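Beta sliding clamp (Bartonella birtlesii LL-WM9, PDB 6PTR) probably encircles DNA as a ring-shaped head-to-tail homodimer, tethering DNA polymerases and other proteins to the template and giving them processivity. Local coordinates at residues M9-D14 and V67-A72; Q17-L22 and I85-P90; L38-I43 and T76-L81; S93-S98 and M107-G112. All blocks are in the same frame, centred on the assembly; numbering follows the deposited sequence.

Overall arrangement
All four contacts lie in the N-terminal clamp domain, and each touches the other three. Contacts 1 and 4, with centres about 10 Å apart, share a sheet: strand 10-14 borders strand 94-99, and I11 O lies 2.8 Å from L97 N. Contact 1 also reaches the larger sheet whose edge pairing, strands 40-46 and 71-78, is contact 3, about 18 Å away between centres. Contact 2 packs the two helices that follow strands 10-14 and 71-78. Its centre is about 11 Å from contact 4 and 14 Å from contact 3. F18 touches I43 of contact 3 and L97 of contact 4, while K88 reaches the second subunit.

Contact 1. Residues M9-D14 and V67-A72; sequences MRITVD and VNIEKA
A classic beta bulge, with E70 and K71 both facing R10, joins strand 10-14 of the N-terminal clamp domain to the corner where strand 59-69 gives way to strand 71-78. Two straight backbone hydrogen bonds hold it. R10 N reaches K71 O at 2.9 Å (169°) and K71 N reaches R10 O at 3.0 Å (173°), each on an in-plane carbonyl lone pair. E70 N, the extra residue's amide, adds only a weak, bent bond of 3.3 Å to the same R10 O.

R10 and E70 carry CG anti to the backbone N and run alongside each other, so that R10 NE meets E70 OE1 at 3.0 Å in a salt bridge. The planes stand 86° apart: OE1 lies at the guanidinium edge, whereas NE comes from above the carboxylate plane.

Apolar contacts occupy the other side, where V50 lies against I11, V67 and I69. I11 CG2 touches I69 CD1 at 3.6 Å, and the V13 and V67 side chains cross obliquely, CG1 to CG1 4.1 Å.

One water accepts from T12 N and donates to N68 O; another donates to E70 OE1 at 2.7 Å and bonds T12 OG1 at 2.8 Å.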
loop_
_atom_site.group_PDB
_atom_site.type_symbol
_atom_site.label_atom_id
_atom_site.label_comp_id
_atom_site.label_asym_id
_atom_site.label_seq_id
_atom_site.Cartn_x
_atom_site.Cartn_y
_atom_site.Cartn_z
ATOM N N MET C 9 -36.253 -0.189 -13.853
ATOM C CA MET C 9 -35.613 -1.451 -13.516
ATOM C C MET C 9 -35.945 -1.924 -12.109
ATOM O O MET C 9 -36.014 -1.135 -11.163
ATOM C CB MET C 9 -34.102 -1.277 -13.646
ATOM C CG MET C 9 -33.297 -2.552 -13.609
ATOM S SD MET C 9 -31.539 -2.126 -13.737
ATOM C CE MET C 9 -31.264 -1.520 -12.062
ATOM N N ARG C 10 -36.107 -3.237 -11.968
ATOM C CA ARG C 10 -36.121 -3.878 -10.658
ATOM C C ARG C 10 -35.492 -5.255 -10.806
ATOM O O ARG C 10 -36.024 -6.107 -11.521
ATOM C CB ARG C 10 -37.542 -3.989 -10.104
ATOM C CG ARG C 10 -37.542 -4.552 -8.708
ATOM C CD ARG C 10 -38.866 -4.391 -8.009
ATOM N NE ARG C 10 -38.866 -5.171 -6.777
ATOM C CZ ARG C 10 -38.470 -4.700 -5.597
ATOM N NH1 ARG C 10 -38.063 -3.443 -5.490
ATOM N NH2 ARG C 10 -38.486 -5.484 -4.526
ATOM N N ILE C 11 -34.356 -5.482 -10.151
ATOM C CA ILE C 11 -33.668 -6.766 -10.243
ATOM C C ILE C 11 -33.201 -7.182 -8.860
ATOM O O ILE C 11 -32.864 -6.344 -8.023
ATOM C CB ILE C 11 -32.469 -6.718 -11.212
ATOM C CG1 ILE C 11 -31.514 -5.595 -10.815
ATOM C CG2 ILE C 11 -32.977 -6.538 -12.636
ATOM C CD1 ILE C 11 -30.235 -5.498 -11.714
ATOM N N THR C 12 -33.209 -8.490 -8.618
ATOM C CA THR C 12 -32.634 -9.066 -7.407
ATOM C C THR C 12 -31.446 -9.912 -7.834
ATOM O O THR C 12 -31.611 -10.834 -8.632
ATOM C CB THR C 12 -33.664 -9.923 -6.663
ATOM O OG1 THR C 12 -34.770 -9.106 -6.265
ATOM C CG2 THR C 12 -33.041 -10.578 -5.419
ATOM N N VAL C 13 -30.254 -9.600 -7.321
ATOM C CA VAL C 13 -29.051 -10.288 -7.772
ATOM C C VAL C 13 -28.318 -10.883 -6.581
ATOM O O VAL C 13 -28.469 -10.440 -5.442
ATOM C CB VAL C 13 -28.125 -9.343 -8.542
ATOM C CG1 VAL C 13 -28.855 -8.826 -9.768
ATOM C CG2 VAL C 13 -27.693 -8.209 -7.627
ATOM N N ASP C 14 -27.517 -11.911 -6.861
ATOM C CA ASP C 14 -26.634 -12.460 -5.847
ATOM C C ASP C 14 -25.505 -11.470 -5.612
ATOM O O ASP C 14 -24.890 -10.980 -6.563
ATOM C CB ASP C 14 -26.096 -13.819 -6.302
ATOM C CG ASP C 14 -25.104 -14.421 -5.322
ATOM O OD1 ASP C 14 -25.526 -14.883 -4.241
ATOM O OD2 ASP C 14 -23.897 -14.445 -5.646
ATOM N N VAL C 67 -29.891 -13.472 -14.885
ATOM C CA VAL C 67 -30.714 -13.131 -13.721
ATOM C C VAL C 67 -32.167 -13.203 -14.136
ATOM O O VAL C 67 -32.525 -12.709 -15.205
ATOM C CB VAL C 67 -30.478 -11.699 -13.185
ATOM C CG1 VAL C 67 -31.147 -11.535 -11.823
ATOM C CG2 VAL C 67 -29.037 -11.351 -13.117
ATOM N N ASN C 68 -33.010 -13.768 -13.284
ATOM C CA ASN C 68 -34.443 -13.552 -13.451
ATOM C C ASN C 68 -34.741 -12.077 -13.180
ATOM O O ASN C 68 -34.432 -11.567 -12.098
ATOM C CB ASN C 68 -35.248 -14.438 -12.513
ATOM C CG ASN C 68 -36.734 -14.142 -12.591
ATOM O OD1 ASN C 68 -37.323 -13.573 -11.670
ATOM N ND2 ASN C 68 -37.333 -14.489 -13.702
ATOM N N ILE C 69 -35.329 -11.389 -14.154
ATOM C CA ILE C 69 -35.557 -9.945 -14.089
ATOM C C ILE C 69 -37.001 -9.698 -13.685
ATOM O O ILE C 69 -37.925 -10.154 -14.372
ATOM C CB ILE C 69 -35.262 -9.270 -15.439
ATOM C CG1 ILE C 69 -33.867 -9.648 -15.949
ATOM C CG2 ILE C 69 -35.408 -7.753 -15.322
ATOM C CD1 ILE C 69 -32.744 -9.134 -15.090
ATOM N N GLU C 70 -37.205 -8.972 -12.586
ATOM C CA GLU C 70 -38.564 -8.638 -12.174
ATOM C C GLU C 70 -39.167 -7.559 -13.069
ATOM O O GLU C 70 -40.285 -7.715 -13.577
ATOM C CB GLU C 70 -38.580 -8.200 -10.708
ATOM C CG GLU C 70 -39.989 -7.985 -10.167
ATOM C CD GLU C 70 -40.018 -7.773 -8.657
ATOM O OE1 GLU C 70 -38.952 -7.896 -7.998
ATOM O OE2 GLU C 70 -41.112 -7.483 -8.135
ATOM N N LYS C 71 -38.448 -6.458 -13.276
ATOM C CA LYS C 71 -38.866 -5.439 -14.234
ATOM C C LYS C 71 -37.658 -5.010 -15.047
ATOM O O LYS C 71 -36.643 -4.602 -14.477
ATOM C CB LYS C 71 -39.462 -4.208 -13.554
ATOM C CG LYS C 71 -40.650 -4.447 -12.671
ATOM C CD LYS C 71 -41.100 -3.116 -12.055
ATOM C CE LYS C 71 -41.383 -2.062 -13.139
ATOM N NZ LYS C 71 -41.702 -0.708 -12.586
ATOM N N ALA C 72 -37.777 -5.094 -16.376
ATOM C CA ALA C 72 -36.670 -4.708 -17.235
ATOM C C ALA C 72 -36.431 -3.206 -17.148
ATOM O O ALA C 72 -37.353 -2.418 -16.898
ATOM C CB ALA C 72 -36.949 -5.096 -18.685
HETATM O O HOH W 1 -35.102 -9.746 -10.429
HETATM O O HOH W 2 -33.367 -12.778 -9.369
HETATM O O HOH W 3 -36.578 -9.181 -8.379
#

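Contact 2. Residues Q17-L22 and I85-P90; sequences QFFKSL and IVRKLP
V86 O is gripped by two hydrogen bonds, one from L89 N at 3.0 Å as helix 79-88 runs out and one from R15 NE. The same R15 makes a cation-pi contact with F19, so a single arginine from the start of helix 15-26 holds a carbonyl of one helix and a ring of the other.

No hydrogen bond crosses between Q17-L22 and I85-P90; the contacts are carbon on carbon. V86 stands at the centre, its CA 6.2 Å from F19 CA, and its two methyls serve different partners. CG1, anti to the backbone N (chi1 -180°), reaches F19 CD1 at 3.7 Å, the two side chains running antiparallel as they pass. CG2 meets F18 at the ring edge, in the ring plane, 3.9 Å from CE2, and lies 4.3 Å from L22 CD2.

This is the packing of the two helices of a clamp domain, the elements that line the inner surface of the ring in sliding clamps. Farther along, F19 lies beside R87: its CE1 comes to 3.4 Å from R87 CA and 3.5 Å from R87 CB, both approached obliquely to the ring. F19, with CG anti to the backbone N (chi1 -173°), also stacks on Y83. The R87 chain bends at chi3 (37°) and carries its guanidinium away from helix 15-26. Next to it, K88 NZ makes a salt bridge to D283 of the second subunit and a hydrogen bond to T287 of that chain.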
loop_
_atom_site.group_PDB
_atom_site.type_symbol
_atom_site.label_atom_id
_atom_site.label_comp_id
_atom_site.label_asym_id
_atom_site.label_seq_id
_atom_site.Cartn_x
_atom_site.Cartn_y
_atom_site.Cartn_z
ATOM N N GLN C 17 -21.977 -12.738 -7.051
ATOM C CA GLN C 17 -21.956 -12.667 -8.507
ATOM C C GLN C 17 -21.880 -11.225 -8.994
ATOM O O GLN C 17 -21.079 -10.894 -9.882
ATOM C CB GLN C 17 -23.193 -13.366 -9.072
ATOM C CG GLN C 17 -23.420 -13.074 -10.539
ATOM C CD GLN C 17 -22.353 -13.699 -11.400
ATOM O OE1 GLN C 17 -22.212 -14.923 -11.437
ATOM N NE2 GLN C 17 -21.576 -12.865 -12.085
ATOM N N PHE C 18 -22.719 -10.347 -8.434
ATOM C CA PHE C 18 -22.733 -8.949 -8.848
ATOM C C PHE C 18 -21.398 -8.269 -8.565
ATOM O O PHE C 18 -20.908 -7.472 -9.378
ATOM C CB PHE C 18 -23.856 -8.201 -8.131
ATOM C CG PHE C 18 -24.075 -6.801 -8.647
ATOM C CD1 PHE C 18 -24.639 -6.600 -9.894
ATOM C CD2 PHE C 18 -23.749 -5.698 -7.883
ATOM C CE1 PHE C 18 -24.838 -5.322 -10.390
ATOM C CE2 PHE C 18 -23.955 -4.411 -8.382
ATOM C CZ PHE C 18 -24.501 -4.238 -9.649
ATOM N N PHE C 19 -20.811 -8.567 -7.407
ATOM C CA PHE C 19 -19.525 -7.987 -7.025
ATOM C C PHE C 19 -18.429 -8.407 -7.994
ATOM O O PHE C 19 -17.610 -7.583 -8.419
ATOM C CB PHE C 19 -19.190 -8.435 -5.609
ATOM C CG PHE C 19 -17.971 -7.772 -5.027
ATOM C CD1 PHE C 19 -17.903 -6.389 -4.925
ATOM C CD2 PHE C 19 -16.915 -8.531 -4.572
ATOM C CE1 PHE C 19 -16.780 -5.772 -4.370
ATOM C CE2 PHE C 19 -15.789 -7.925 -4.021
ATOM C CZ PHE C 19 -15.728 -6.543 -3.925
ATOM N N LYS C 20 -18.402 -9.696 -8.349
ATOM C CA LYS C 20 -17.407 -10.187 -9.294
ATOM C C LYS C 20 -17.541 -9.497 -10.642
ATOM O O LYS C 20 -16.543 -9.052 -11.221
ATOM C CB LYS C 20 -17.530 -11.702 -9.461
ATOM C CG LYS C 20 -16.420 -12.280 -10.333
ATOM C CD LYS C 20 -16.415 -13.802 -10.331
ATOM C CE LYS C 20 -15.193 -14.353 -11.066
ATOM N NZ LYS C 20 -13.927 -14.184 -10.294
ATOM N N SER C 21 -18.770 -9.386 -11.155
ATOM C CA SER C 21 -18.969 -8.765 -12.460
ATOM C C SER C 21 -18.643 -7.279 -12.413
ATOM O O SER C 21 -17.936 -6.760 -13.289
ATOM C CB SER C 21 -20.406 -8.992 -12.947
ATOM O OG SER C 21 -20.697 -10.385 -13.055
ATOM N N LEU C 22 -19.125 -6.582 -11.378
ATOM C CA LEU C 22 -18.802 -5.172 -11.210
ATOM C C LEU C 22 -17.297 -4.962 -11.107
ATOM O O LEU C 22 -16.770 -3.975 -11.625
ATOM C CB LEU C 22 -19.493 -4.618 -9.961
ATOM C CG LEU C 22 -19.505 -3.110 -9.740
ATOM C CD1 LEU C 22 -20.086 -2.374 -10.945
ATOM C CD2 LEU C 22 -20.292 -2.793 -8.473
ATOM N N ILE C 85 -19.833 0.092 -2.116
ATOM C CA ILE C 85 -21.017 -0.341 -1.377
ATOM C C ILE C 85 -21.143 -1.862 -1.413
ATOM O O ILE C 85 -21.245 -2.522 -0.369
ATOM C CB ILE C 85 -22.280 0.343 -1.936
ATOM C CG1 ILE C 85 -22.294 1.824 -1.548
ATOM C CG2 ILE C 85 -23.551 -0.394 -1.478
ATOM C CD1 ILE C 85 -23.321 2.628 -2.357
ATOM N N VAL C 86 -21.097 -2.443 -2.615
ATOM C CA VAL C 86 -21.271 -3.888 -2.746
ATOM C C VAL C 86 -20.160 -4.643 -2.016
ATOM O O VAL C 86 -20.400 -5.704 -1.409
ATOM C CB VAL C 86 -21.347 -4.258 -4.241
ATOM C CG1 VAL C 86 -21.544 -5.797 -4.422
ATOM C CG2 VAL C 86 -22.511 -3.524 -4.907
ATOM N N ARG C 87 -18.941 -4.106 -2.025
ATOM C CA ARG C 87 -17.852 -4.734 -1.275
ATOM C C ARG C 87 -18.204 -4.954 0.191
ATOM O O ARG C 87 -17.761 -5.936 0.795
ATOM C CB ARG C 87 -16.584 -3.889 -1.375
ATOM C CG ARG C 87 -15.382 -4.477 -0.627
ATOM C CD ARG C 87 -14.235 -3.489 -0.663
ATOM N NE ARG C 87 -14.760 -2.133 -0.538
ATOM C CZ ARG C 87 -14.761 -1.410 0.579
ATOM N NH1 ARG C 87 -14.228 -1.885 1.713
ATOM N NH2 ARG C 87 -15.292 -0.194 0.548
ATOM N N LYS C 88 -18.992 -4.061 0.784
ATOM C CA LYS C 88 -19.320 -4.154 2.199
ATOM C C LYS C 88 -20.598 -4.932 2.479
ATOM O O LYS C 88 -20.931 -5.129 3.656
ATOM C CB LYS C 88 -19.461 -2.758 2.806
ATOM C CG LYS C 88 -18.213 -1.923 2.732
ATOM C CD LYS C 88 -18.421 -0.636 3.491
ATOM C CE LYS C 88 -17.307 0.345 3.184
ATOM N NZ LYS C 88 -17.562 1.627 3.873
ATOM N N LEU C 89 -21.311 -5.363 1.458
ATOM C CA LEU C 89 -22.492 -6.175 1.713
ATOM C C LEU C 89 -22.098 -7.645 1.831
ATOM O O LEU C 89 -21.129 -8.089 1.202
ATOM C CB LEU C 89 -23.520 -5.987 0.603
ATOM C CG LEU C 89 -24.014 -4.548 0.467
ATOM C CD1 LEU C 89 -24.873 -4.378 -0.792
ATOM C CD2 LEU C 89 -24.795 -4.142 1.718
ATOM N N PRO C 90 -22.826 -8.414 2.642
ATOM C CA PRO C 90 -22.336 -9.741 3.035
ATOM C C PRO C 90 -22.400 -10.776 1.916
ATOM O O PRO C 90 -23.380 -10.875 1.176
ATOM C CB PRO C 90 -23.257 -10.126 4.203
ATOM C CG PRO C 90 -24.462 -9.275 4.051
ATOM C CD PRO C 90 -23.990 -7.991 3.444
#

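Contact 3. Residues L38-I43 and T76-L81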
loop_
_atom_site.group_PDB
_atom_site.type_symbol
_atom_site.label_atom_id
_atom_site.label_comp_id
_atom_site.label_asym_id
_atom_site.label_seq_id
_atom_site.Cartn_x
_atom_site.Cartn_y
_atom_site.Cartn_z
ATOM N N LEU C 38 -19.163 9.608 -17.444
ATOM C CA LEU C 38 -18.072 8.649 -17.612
ATOM C C LEU C 38 -17.581 8.066 -16.296
ATOM O O LEU C 38 -16.780 7.124 -16.319
ATOM C CB LEU C 38 -16.896 9.294 -18.358
ATOM C CG LEU C 38 -17.195 9.672 -19.805
ATOM C CD1 LEU C 38 -15.994 10.373 -20.411
ATOM C CD2 LEU C 38 -17.618 8.440 -20.637
ATOM N N SER C 39 -18.028 8.597 -15.163
ATOM C CA SER C 39 -17.743 7.990 -13.871
ATOM C C SER C 39 -18.737 6.894 -13.508
ATOM O O SER C 39 -18.574 6.243 -12.475
ATOM C CB SER C 39 -17.717 9.066 -12.782
ATOM O OG SER C 39 -16.610 9.922 -12.990
ATOM N N ASN C 40 -19.719 6.643 -14.349
ATOM C CA ASN C 40 -20.797 5.726 -14.017
ATOM C C ASN C 40 -20.651 4.400 -14.744
ATOM O O ASN C 40 -20.040 4.317 -15.815
ATOM C CB ASN C 40 -22.144 6.360 -14.356
ATOM C CG ASN C 40 -22.548 7.410 -13.341
ATOM O OD1 ASN C 40 -21.716 7.896 -12.561
ATOM N ND2 ASN C 40 -23.822 7.764 -13.337
ATOM N N VAL C 41 -21.218 3.344 -14.142
ATOM C CA VAL C 41 -21.403 2.069 -14.828
ATOM C C VAL C 41 -22.850 1.992 -15.289
ATOM O O VAL C 41 -23.776 2.360 -14.551
ATOM C CB VAL C 41 -21.043 0.870 -13.929
ATOM C CG1 VAL C 41 -21.809 0.928 -12.619
ATOM C CG2 VAL C 41 -21.375 -0.450 -14.652
ATOM N N LEU C 42 -23.047 1.558 -16.530
ATOM C CA LEU C 42 -24.387 1.317 -17.050
ATOM C C LEU C 42 -24.840 -0.065 -16.618
ATOM O O LEU C 42 -24.111 -1.043 -16.793
ATOM C CB LEU C 42 -24.410 1.412 -18.575
ATOM C CG LEU C 42 -25.701 0.914 -19.259
ATOM C CD1 LEU C 42 -26.906 1.782 -18.851
ATOM C CD2 LEU C 42 -25.525 0.899 -20.748
ATOM N N ILE C 43 -26.044 -0.142 -16.054
ATOM C CA ILE C 43 -26.668 -1.408 -15.681
ATOM C C ILE C 43 -27.862 -1.572 -16.589
ATOM O O ILE C 43 -28.741 -0.707 -16.596
ATOM C CB ILE C 43 -27.123 -1.421 -14.212
ATOM C CG1 ILE C 43 -25.972 -1.080 -13.274
ATOM C CG2 ILE C 43 -27.731 -2.809 -13.857
ATOM C CD1 ILE C 43 -26.397 -1.058 -11.817
ATOM N N THR C 76 -27.655 4.264 -14.992
ATOM C CA THR C 76 -26.214 4.327 -14.768
ATOM C C THR C 76 -25.967 4.883 -13.372
ATOM O O THR C 76 -26.738 5.710 -12.873
ATOM C CB THR C 76 -25.465 5.171 -15.835
ATOM O OG1 THR C 76 -25.566 6.564 -15.512
ATOM C CG2 THR C 76 -26.031 4.926 -17.224
ATOM N N VAL C 77 -24.916 4.376 -12.727
ATOM C CA VAL C 77 -24.664 4.537 -11.294
ATOM C C VAL C 77 -23.182 4.849 -11.134
ATOM O O VAL C 77 -22.369 4.219 -11.824
ATOM C CB VAL C 77 -25.015 3.246 -10.519
ATOM C CG1 VAL C 77 -25.063 3.487 -9.037
ATOM C CG2 VAL C 77 -26.332 2.622 -11.027
ATOM N N PRO C 78 -22.773 5.783 -10.261
ATOM C CA PRO C 78 -21.328 6.016 -10.063
ATOM C C PRO C 78 -20.591 4.734 -9.697
ATOM O O PRO C 78 -20.968 4.038 -8.752
ATOM C CB PRO C 78 -21.295 7.051 -8.937
ATOM C CG PRO C 78 -22.610 7.815 -9.127
ATOM C CD PRO C 78 -23.586 6.726 -9.464
ATOM N N ALA C 79 -19.550 4.400 -10.472
ATOM C CA ALA C 79 -19.059 3.025 -10.465
ATOM C C ALA C 79 -18.211 2.720 -9.234
ATOM O O ALA C 79 -18.340 1.635 -8.657
ATOM C CB ALA C 79 -18.272 2.732 -11.745
ATOM N N TYR C 80 -17.328 3.635 -8.821
ATOM C CA TYR C 80 -16.504 3.333 -7.655
ATOM C C TYR C 80 -17.348 3.314 -6.386
ATOM O O TYR C 80 -17.127 2.475 -5.505
ATOM C CB TYR C 80 -15.351 4.321 -7.549
ATOM C CG TYR C 80 -14.263 3.966 -8.550
ATOM C CD1 TYR C 80 -13.344 2.958 -8.277
ATOM C CD2 TYR C 80 -14.170 4.621 -9.770
ATOM C CE1 TYR C 80 -12.362 2.619 -9.191
ATOM C CE2 TYR C 80 -13.184 4.298 -10.681
ATOM C CZ TYR C 80 -12.290 3.288 -10.390
ATOM O OH TYR C 80 -11.316 2.953 -11.309
ATOM N N LEU C 81 -18.331 4.212 -6.291
ATOM C CA LEU C 81 -19.247 4.196 -5.148
ATOM C C LEU C 81 -20.042 2.900 -5.101
ATOM O O LEU C 81 -20.182 2.279 -4.039
ATOM C CB LEU C 81 -20.210 5.381 -5.217
ATOM C CG LEU C 81 -21.299 5.422 -4.137
ATOM C CD1 LEU C 81 -20.669 5.397 -2.722
ATOM C CD2 LEU C 81 -22.166 6.670 -4.310
HETATM O O HOH W 4 -16.950 6.337 -10.182
#
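N40 ND2 bonds T76 OG1 at 3.0 Å, almost straight at 172° and within the amide plane, the side chains crossing at about a right angle. The carboxamide lies over the start of P78, with N40 OD1 3.2 Å from P78 CA. On the same sheet face as T76, L42 CD1 touches T76 CG2 at 3.6 Å; on the other, V41 packs on the A79 methyl and I43 CD1 meets V77 CG2 at 3.8 Å.

Behind these side chains is the antiparallel strand pair at the edge of the eight-stranded sheet that continues from the N-terminal into the central domain. V41 and V77 form its hydrogen-bonded pair, V41 N to V77 O at 2.7 Å and V77 N to V41 O at 2.9 Å, flanked by the non-hydrogen-bonded pairs N40-P78 and L42-T76. The pairing runs straight into helix 79-88, with P78 at its N-cap: A79 N donates to S39 O at 2.9 Å, and a water that donates to S39 O accepts from Y80 N.

Farther out, T76 OG1 is also bonded to L121 O, which fixes the hydroxyl for N40. L22 and V25 of helix 15-26 pack on V41, and L118 packs on V77.

Contact 4. Residues S93-S98 and M107-G112; sequences SEIVLS and MSIVSG
Four backbone hydrogen bonds tie the strands of this antiparallel beta hairpin, whose segment axes, 94-98 and 107-111, make 163° between their N-to-C directions. V96 and V110 bond reciprocally, N to O, at 2.9 Å in both directions; S98 and S108 repeat the pattern, with S98 N to S108 O at 3.0 Å and S108 N to S98 O at 2.7 Å. The last of these runs nearly along the C=O axis. Between the two sits the non-hydrogen-bonded pair L97-I109, where CA-H...O contacts, L97 CA to S108 O among them at 3.3 Å, accompany the close approach.

Apolar contacts line the face of L97 and I109. I95 CG2 and I109 CG2 meet at 3.6 Å, their side chains parallel in direction, and L97 CD2 lies against I109 CG1 at 3.7 Å. M107, bent at chi3 (71°), brings CE round to L97 CD2. F18 of helix 15-26 and M9 also pack on L97.

The opposite face pairs V96 with V110 and S98 with S108. One water donates to V96 O at 2.9 Å and bonds both serine hydroxyls, S98 OG and S108 OG. V96 O is thus gripped twice, by V110 N and by water. The hairpin is therefore two-sided: the face of L97 and I109 is apolar and buried, while the other is mixed and partly exposed, its serines and V96 O holding an ordered water.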
loop_
_atom_site.group_PDB
_atom_site.type_symbol
_atom_site.label_atom_id
_atom_site.label_comp_id
_atom_site.label_asym_id
_atom_site.label_seq_id
_atom_site.Cartn_x
_atom_site.Cartn_y
_atom_site.Cartn_z
ATOM N N SER C 93 -25.557 -12.913 0.536
ATOM C CA SER C 93 -26.778 -12.131 0.616
ATOM C C SER C 93 -27.299 -11.835 -0.789
ATOM O O SER C 93 -26.635 -12.105 -1.794
ATOM C CB SER C 93 -26.524 -10.830 1.366
ATOM O OG SER C 93 -25.547 -10.059 0.684
ATOM N N GLU C 94 -28.510 -11.275 -0.849
ATOM C CA GLU C 94 -29.102 -10.798 -2.093
ATOM C C GLU C 94 -29.229 -9.284 -2.053
ATOM O O GLU C 94 -29.315 -8.673 -0.988
ATOM C CB GLU C 94 -30.485 -11.415 -2.338
ATOM C CG GLU C 94 -30.437 -12.878 -2.713
ATOM C CD GLU C 94 -31.802 -13.435 -3.058
ATOM O OE1 GLU C 94 -32.802 -13.019 -2.423
ATOM O OE2 GLU C 94 -31.869 -14.291 -3.968
ATOM N N ILE C 95 -29.248 -8.682 -3.233
ATOM C CA ILE C 95 -29.334 -7.234 -3.375
ATOM C C ILE C 95 -30.465 -6.934 -4.337
ATOM O O ILE C 95 -30.493 -7.488 -5.437
ATOM C CB ILE C 95 -28.033 -6.630 -3.926
ATOM C CG1 ILE C 95 -26.839 -7.036 -3.075
ATOM C CG2 ILE C 95 -28.144 -5.124 -3.973
ATOM C CD1 ILE C 95 -25.531 -6.653 -3.740
ATOM N N VAL C 96 -31.363 -6.036 -3.946
ATOM C CA VAL C 96 -32.417 -5.561 -4.835
ATOM C C VAL C 96 -32.033 -4.181 -5.352
ATOM O O VAL C 96 -31.831 -3.248 -4.566
ATOM C CB VAL C 96 -33.777 -5.521 -4.126
ATOM C CG1 VAL C 96 -34.845 -4.989 -5.085
ATOM C CG2 VAL C 96 -34.167 -6.910 -3.611
ATOM N N LEU C 97 -31.917 -4.051 -6.673
ATOM C CA LEU C 97 -31.591 -2.795 -7.332
ATOM C C LEU C 97 -32.838 -2.325 -8.071
ATOM O O LEU C 97 -33.403 -3.075 -8.876
ATOM C CB LEU C 97 -30.412 -2.987 -8.294
ATOM C CG LEU C 97 -29.204 -3.671 -7.636
ATOM C CD1 LEU C 97 -28.190 -4.169 -8.668
ATOM C CD2 LEU C 97 -28.542 -2.737 -6.678
ATOM N N SER C 98 -33.304 -1.111 -7.777
ATOM C CA SER C 98 -34.578 -0.711 -8.372
ATOM C C SER C 98 -34.609 0.790 -8.615
ATOM O O SER C 98 -34.027 1.572 -7.867
ATOM C CB SER C 98 -35.774 -1.136 -7.504
ATOM O OG SER C 98 -35.722 -0.533 -6.232
ATOM N N MET C 107 -31.458 5.399 -7.967
ATOM C CA MET C 107 -31.536 3.953 -7.844
ATOM C C MET C 107 -31.508 3.572 -6.375
ATOM O O MET C 107 -30.704 4.098 -5.602
ATOM C CB MET C 107 -30.395 3.241 -8.564
ATOM C CG MET C 107 -30.596 1.717 -8.609
ATOM S SD MET C 107 -29.228 0.820 -9.372
ATOM C CE MET C 107 -27.952 1.008 -8.125
ATOM N N SER C 108 -32.399 2.669 -6.002
ATOM C CA SER C 108 -32.420 2.093 -4.668
ATOM C C SER C 108 -31.601 0.813 -4.644
ATOM O O SER C 108 -31.647 0.004 -5.580
ATOM C CB SER C 108 -33.869 1.818 -4.250
ATOM O OG SER C 108 -33.945 0.973 -3.122
ATOM N N ILE C 109 -30.840 0.632 -3.565
ATOM C CA ILE C 109 -30.107 -0.597 -3.314
ATOM C C ILE C 109 -30.548 -1.086 -1.952
ATOM O O ILE C 109 -30.368 -0.374 -0.958
ATOM C CB ILE C 109 -28.592 -0.381 -3.334
ATOM C CG1 ILE C 109 -28.123 0.267 -4.641
ATOM C CG2 ILE C 109 -27.884 -1.695 -3.090
ATOM C CD1 ILE C 109 -26.713 0.751 -4.550
ATOM N N VAL C 110 -31.136 -2.281 -1.891
ATOM C CA VAL C 110 -31.596 -2.834 -0.622
ATOM C C VAL C 110 -30.914 -4.172 -0.383
ATOM O O VAL C 110 -30.949 -5.062 -1.239
ATOM C CB VAL C 110 -33.129 -2.992 -0.587
ATOM C CG1 VAL C 110 -33.551 -3.708 0.676
ATOM C CG2 VAL C 110 -33.800 -1.620 -0.661
ATOM N N SER C 111 -30.307 -4.323 0.787
ATOM C CA SER C 111 -29.718 -5.592 1.187
ATOM C C SER C 111 -30.015 -5.752 2.670
ATOM O O SER C 111 -29.438 -5.038 3.496
ATOM C CB SER C 111 -28.214 -5.621 0.913
ATOM O OG SER C 111 -27.588 -6.669 1.639
ATOM N N GLY C 112 -30.940 -6.648 2.995
ATOM C CA GLY C 112 -31.338 -6.798 4.387
ATOM C C GLY C 112 -32.050 -5.538 4.817
ATOM O O GLY C 112 -32.931 -5.026 4.115
HETATM O O HOH W 5 -32.148 -8.256 0.734
HETATM O O HOH W 6 -34.225 -1.612 -4.200
#